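Local coordinates for peruvianin-I (PDB 6ORM), which is a germin-like protein of plant latex with proteolytic activity, classed as a cysteine peptidase although its chain belongs to the cupin family, at residues 50-54 with 83-88; 90-95 with 150-154. One frame throughout, in Å; residues are numbered along the deposited sequence.

Interaction 1 (50-54 with 83-88); sequences DQWGL and GSTQFR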
# COMPACT_ATOMS: atom_id res chain seq x y z
N ASP A 50 24.07 18.14 -19.68
CA ASP A 50 23.34 17.96 -20.92
C ASP A 50 23.30 19.28 -21.68
O ASP A 50 23.78 20.32 -21.20
CB ASP A 50 21.94 17.39 -20.64
CG ASP A 50 21.05 18.32 -19.81
OD1 ASP A 50 21.34 19.53 -19.68
OD2 ASP A 50 20.03 17.83 -19.27
N GLN A 51 22.73 19.25 -22.89
CA GLN A 51 22.67 20.44 -23.74
C GLN A 51 22.04 21.65 -23.04
O GLN A 51 22.28 22.78 -23.45
CB GLN A 51 21.92 20.15 -25.04
CG GLN A 51 20.59 19.45 -24.89
CD GLN A 51 19.88 19.32 -26.22
OE1 GLN A 51 19.98 20.20 -27.07
NE2 GLN A 51 19.18 18.20 -26.42
N TRP A 52 21.22 21.43 -22.01
CA TRP A 52 20.51 22.51 -21.35
C TRP A 52 21.16 22.93 -20.03
O TRP A 52 20.58 23.74 -19.30
CB TRP A 52 19.04 22.12 -21.13
CG TRP A 52 18.35 21.73 -22.41
CD1 TRP A 52 18.03 22.55 -23.46
CD2 TRP A 52 17.89 20.42 -22.78
NE1 TRP A 52 17.41 21.83 -24.46
CE2 TRP A 52 17.31 20.52 -24.07
CE3 TRP A 52 17.92 19.17 -22.15
CZ2 TRP A 52 16.77 19.42 -24.73
CZ3 TRP A 52 17.38 18.08 -22.82
CH2 TRP A 52 16.81 18.21 -24.09
N GLY A 53 22.34 22.40 -19.73
CA GLY A 53 23.09 22.81 -18.56
C GLY A 53 22.78 22.09 -17.27
O GLY A 53 23.09 22.62 -16.20
N LEU A 54 22.19 20.90 -17.34
CA LEU A 54 21.84 20.13 -16.15
C LEU A 54 22.72 18.90 -16.03
O LEU A 54 22.94 18.19 -17.02
CB LEU A 54 20.37 19.71 -16.20
CG LEU A 54 19.95 18.62 -15.20
CD1 LEU A 54 19.98 19.15 -13.77
CD2 LEU A 54 18.58 18.06 -15.54
N GLY A 83 21.28 27.42 -16.92
CA GLY A 83 20.79 26.08 -17.12
C GLY A 83 19.38 25.89 -16.60
O GLY A 83 18.90 26.61 -15.73
N SER A 84 18.71 24.88 -17.15
CA SER A 84 17.36 24.54 -16.73
C SER A 84 17.14 23.06 -16.98
O SER A 84 17.85 22.43 -17.76
CB SER A 84 16.30 25.39 -17.44
OG SER A 84 15.82 24.73 -18.60
N THR A 85 16.12 22.52 -16.31
CA THR A 85 15.80 21.11 -16.39
C THR A 85 14.89 20.77 -17.56
O THR A 85 14.70 19.59 -17.85
CB THR A 85 15.12 20.64 -15.10
OG1 THR A 85 13.89 21.36 -14.94
CG2 THR A 85 16.01 20.90 -13.90
N GLN A 86 14.31 21.78 -18.21
CA GLN A 86 13.18 21.61 -19.12
C GLN A 86 12.01 21.11 -18.29
O GLN A 86 12.10 21.05 -17.06
CB GLN A 86 13.51 20.66 -20.28
CG GLN A 86 14.91 20.82 -20.87
CD GLN A 86 15.18 22.19 -21.45
OE1 GLN A 86 14.86 22.46 -22.61
NE2 GLN A 86 15.79 23.07 -20.65
N PHE A 87 10.89 20.80 -18.92
CA PHE A 87 9.73 20.28 -18.20
C PHE A 87 9.89 18.78 -17.99
O PHE A 87 10.08 18.03 -18.96
CB PHE A 87 8.45 20.61 -18.95
CG PHE A 87 8.23 22.09 -19.13
CD1 PHE A 87 7.95 22.89 -18.04
CD2 PHE A 87 8.31 22.67 -20.38
CE1 PHE A 87 7.74 24.25 -18.20
CE2 PHE A 87 8.10 24.02 -20.55
CZ PHE A 87 7.82 24.82 -19.45
N ARG A 88 9.80 18.34 -16.74
CA ARG A 88 10.06 16.95 -16.39
C ARG A 88 9.01 16.44 -15.43
O ARG A 88 8.31 17.21 -14.77
CB ARG A 88 11.47 16.79 -15.78
CG ARG A 88 12.59 16.95 -16.80
CD ARG A 88 13.96 16.66 -16.20
NE ARG A 88 15.03 17.15 -17.06
CZ ARG A 88 15.95 16.38 -17.63
NH1 ARG A 88 15.94 15.07 -17.42
NH2 ARG A 88 16.88 16.91 -18.42
O HOH W 1 17.87 19.67 -18.70
O HOH W 2 18.96 15.40 -19.44
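Trp-52 lays its indole against the side chain of Gln-86, the tightly packed part of the contact: ring and amide planes lie 9° apart, stacked, and CG of Gln-86 sits 3.9 Å from the centroid of the Trp-52 six-membered ring. A bend at chi2 (-61°) folds the Gln-86 chain over that face, while CG of Gln-51 covers the other. Beside the stack the backbones close up: Ser-84 N donates to Trp-52 O (3.1 Å, 159° at the hydrogen); a CB on Gly-53 would run into Gly-83 CA, and one on Gly-83 into Gly-53 O. The polar side is looser. Asp-50 OD2 and Arg-88 NH2 form a long salt bridge of 3.4 Å, carboxylate and guanidinium nearly parallel, and two waters each bridge the same atoms; one also donates to Ser-84 O. Arg-88 is steadied from NE, which donates in the guanidinium plane to Thr-85 O (2.6 Å), and CD2 of Leu-54 rests on one guanidinium face. Asp-50 OD1 accepts Leu-54 N (2.8 Å), bracing the type I beta turn of 50-53. The arrangement is a loop-to-strand junction at the edge of a cupin beta-barrel, close to an attached glycan.

Interaction 2 (90-95 with 150-154); sequences NPRASS and SLNSQ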
# COMPACT_ATOMS: atom_id res chain seq x y z
N ASN A 90 8.49 13.05 -12.44
CA ASN A 90 8.91 11.85 -11.73
C ASN A 90 7.69 10.95 -11.61
O ASN A 90 6.88 11.12 -10.68
CB ASN A 90 9.49 12.19 -10.35
CG ASN A 90 10.72 13.06 -10.44
OD1 ASN A 90 10.71 14.22 -10.04
ND2 ASN A 90 11.81 12.50 -10.97
N PRO A 91 7.50 9.99 -12.52
CA PRO A 91 6.19 9.32 -12.62
C PRO A 91 5.72 8.61 -11.36
O PRO A 91 4.51 8.53 -11.13
CB PRO A 91 6.40 8.33 -13.77
CG PRO A 91 7.49 8.94 -14.59
CD PRO A 91 8.41 9.61 -13.61
N ARG A 92 6.62 8.08 -10.52
CA ARG A 92 6.20 7.18 -9.46
C ARG A 92 6.62 7.64 -8.06
O ARG A 92 6.71 6.81 -7.15
CB ARG A 92 6.73 5.77 -9.73
CG ARG A 92 6.24 5.18 -11.05
CD ARG A 92 6.78 3.77 -11.30
NE ARG A 92 8.24 3.75 -11.37
CZ ARG A 92 8.93 3.92 -12.49
NH1 ARG A 92 8.31 4.14 -13.64
NH2 ARG A 92 10.26 3.88 -12.46
N ALA A 93 6.86 8.93 -7.86
CA ALA A 93 7.21 9.38 -6.52
C ALA A 93 7.00 10.88 -6.39
O ALA A 93 7.07 11.63 -7.37
CB ALA A 93 8.67 9.04 -6.19
N SER A 94 6.72 11.31 -5.16
CA SER A 94 6.88 12.71 -4.79
C SER A 94 8.36 13.08 -4.84
O SER A 94 9.24 12.23 -4.74
CB SER A 94 6.34 12.96 -3.38
OG SER A 94 5.00 12.53 -3.24
N SER A 95 8.62 14.38 -4.98
CA SER A 95 9.99 14.89 -4.95
C SER A 95 10.05 16.07 -3.99
O SER A 95 9.34 17.06 -4.17
CB SER A 95 10.45 15.31 -6.34
OG SER A 95 11.79 15.77 -6.30
N SER A 150 14.79 14.51 -2.83
CA SER A 150 14.45 13.30 -2.10
C SER A 150 13.12 12.78 -2.62
O SER A 150 12.14 13.53 -2.69
CB SER A 150 14.36 13.57 -0.59
OG SER A 150 15.62 13.94 -0.06
N LEU A 151 13.08 11.51 -3.01
CA LEU A 151 11.89 10.91 -3.60
C LEU A 151 11.53 9.63 -2.87
O LEU A 151 12.41 8.85 -2.47
CB LEU A 151 12.11 10.62 -5.10
CG LEU A 151 12.50 11.84 -5.95
CD1 LEU A 151 13.99 11.82 -6.27
CD2 LEU A 151 11.66 11.92 -7.22
N ASN A 152 10.22 9.40 -2.69
CA ASN A 152 9.74 8.25 -1.94
C ASN A 152 9.52 7.04 -2.86
O ASN A 152 8.44 6.46 -2.96
CB ASN A 152 8.47 8.60 -1.17
CG ASN A 152 7.34 9.06 -2.07
OD1 ASN A 152 7.57 9.67 -3.12
ND2 ASN A 152 6.11 8.76 -1.67
N SER A 153 10.59 6.68 -3.55
CA SER A 153 10.65 5.42 -4.29
C SER A 153 12.11 5.07 -4.50
O SER A 153 12.96 5.95 -4.61
CB SER A 153 9.93 5.51 -5.64
OG SER A 153 10.07 4.30 -6.37
N GLN A 154 12.40 3.77 -4.54
CA GLN A 154 13.75 3.34 -4.89
C GLN A 154 14.07 3.56 -6.36
O GLN A 154 15.24 3.50 -6.74
CB GLN A 154 13.95 1.86 -4.54
CG GLN A 154 13.25 0.92 -5.49
CD GLN A 154 13.50 -0.54 -5.14
OE1 GLN A 154 13.19 -0.99 -4.04
NE2 GLN A 154 14.06 -1.28 -6.09
O HOH W 3 8.72 2.98 -8.77
O HOH W 4 3.82 10.11 -3.20
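Leu-151 and Ser-95 stand side by side where two neighbouring antiparallel strands of the cupin barrel, 95-101 and 145-151, meet at their ends, the type I turn of 90-93 leading into the first. Along the second segment, Ser-150 comes first and takes part through its backbone: its O receives a CA-H...O contact from Ser-95 CA at 3.4 Å. Its hydroxyl turns to the assembly, hydrogen-bonded to Ser-150 of the second subunit.

Leu-151 follows and fills the interior of the contact. With CG beside the backbone N (chi1 -57°), its CD2 branch reaches the Asn-90 amide: Leu-151 CD2 lies 3.5 Å from Asn-90 CG, the two side chains crossing at about a right angle, and also meets CB of Ser-95. Its CB packs on CB of Ala-93 at 3.9 Å, while its CA approaches Ser-94 O in a second CA-H...O contact. With an alanine here, the CD2 branch is lost and a gap would probably open between Asn-90 and Ser-95.

Asn-152, the centre of an inverse gamma turn, bends the chain off the strand. Its chi1 of 60° sets CG between N and the carbonyl carbon and carries OD1 to Ser-94 N at 2.8 Å, a weak bond, since the angle at the hydrogen is just 126°. The same OD1 lies 3.3 Å from Ala-93 CB. A water links Asn-152 ND2 to Ser-94 OG, which is also bonded to Leu-70 of the second subunit.

Ser-153 closes the walk. Its CB lies 3.8 Å from Ala-93 CB, and its OG is hydrogen-bonded to Asp-3. Arg-92 NH2 is hydrogen-bonded to Asn-155 O, and its NH1 makes a salt bridge to Asp-9 of the third subunit; a further water donates to Ser-153 OG and accepts from Arg-92 NE at 2.8 Å, in the guanidinium plane.

How the interactions relate
The two contacts lie in series along the chain: interaction 1 closes at residue 88 and interaction 2 opens at residue 90, yet their centres are about 19 Å apart. Both attach to the same five-stranded antiparallel sheet, where 54-57 is an outermost strand and 145-151 and 95-101 are adjacent strands, separated from it by 73-79. The short strand 87-89, paired with 159-162, carries the chain from one site to the other. Their surroundings differ: no other subunit touches interaction 1, about 14 Å from the chain centre, whereas interaction 2, at 7 Å, meets three neighbouring copies and thus joins barrel packing to hexamer contacts.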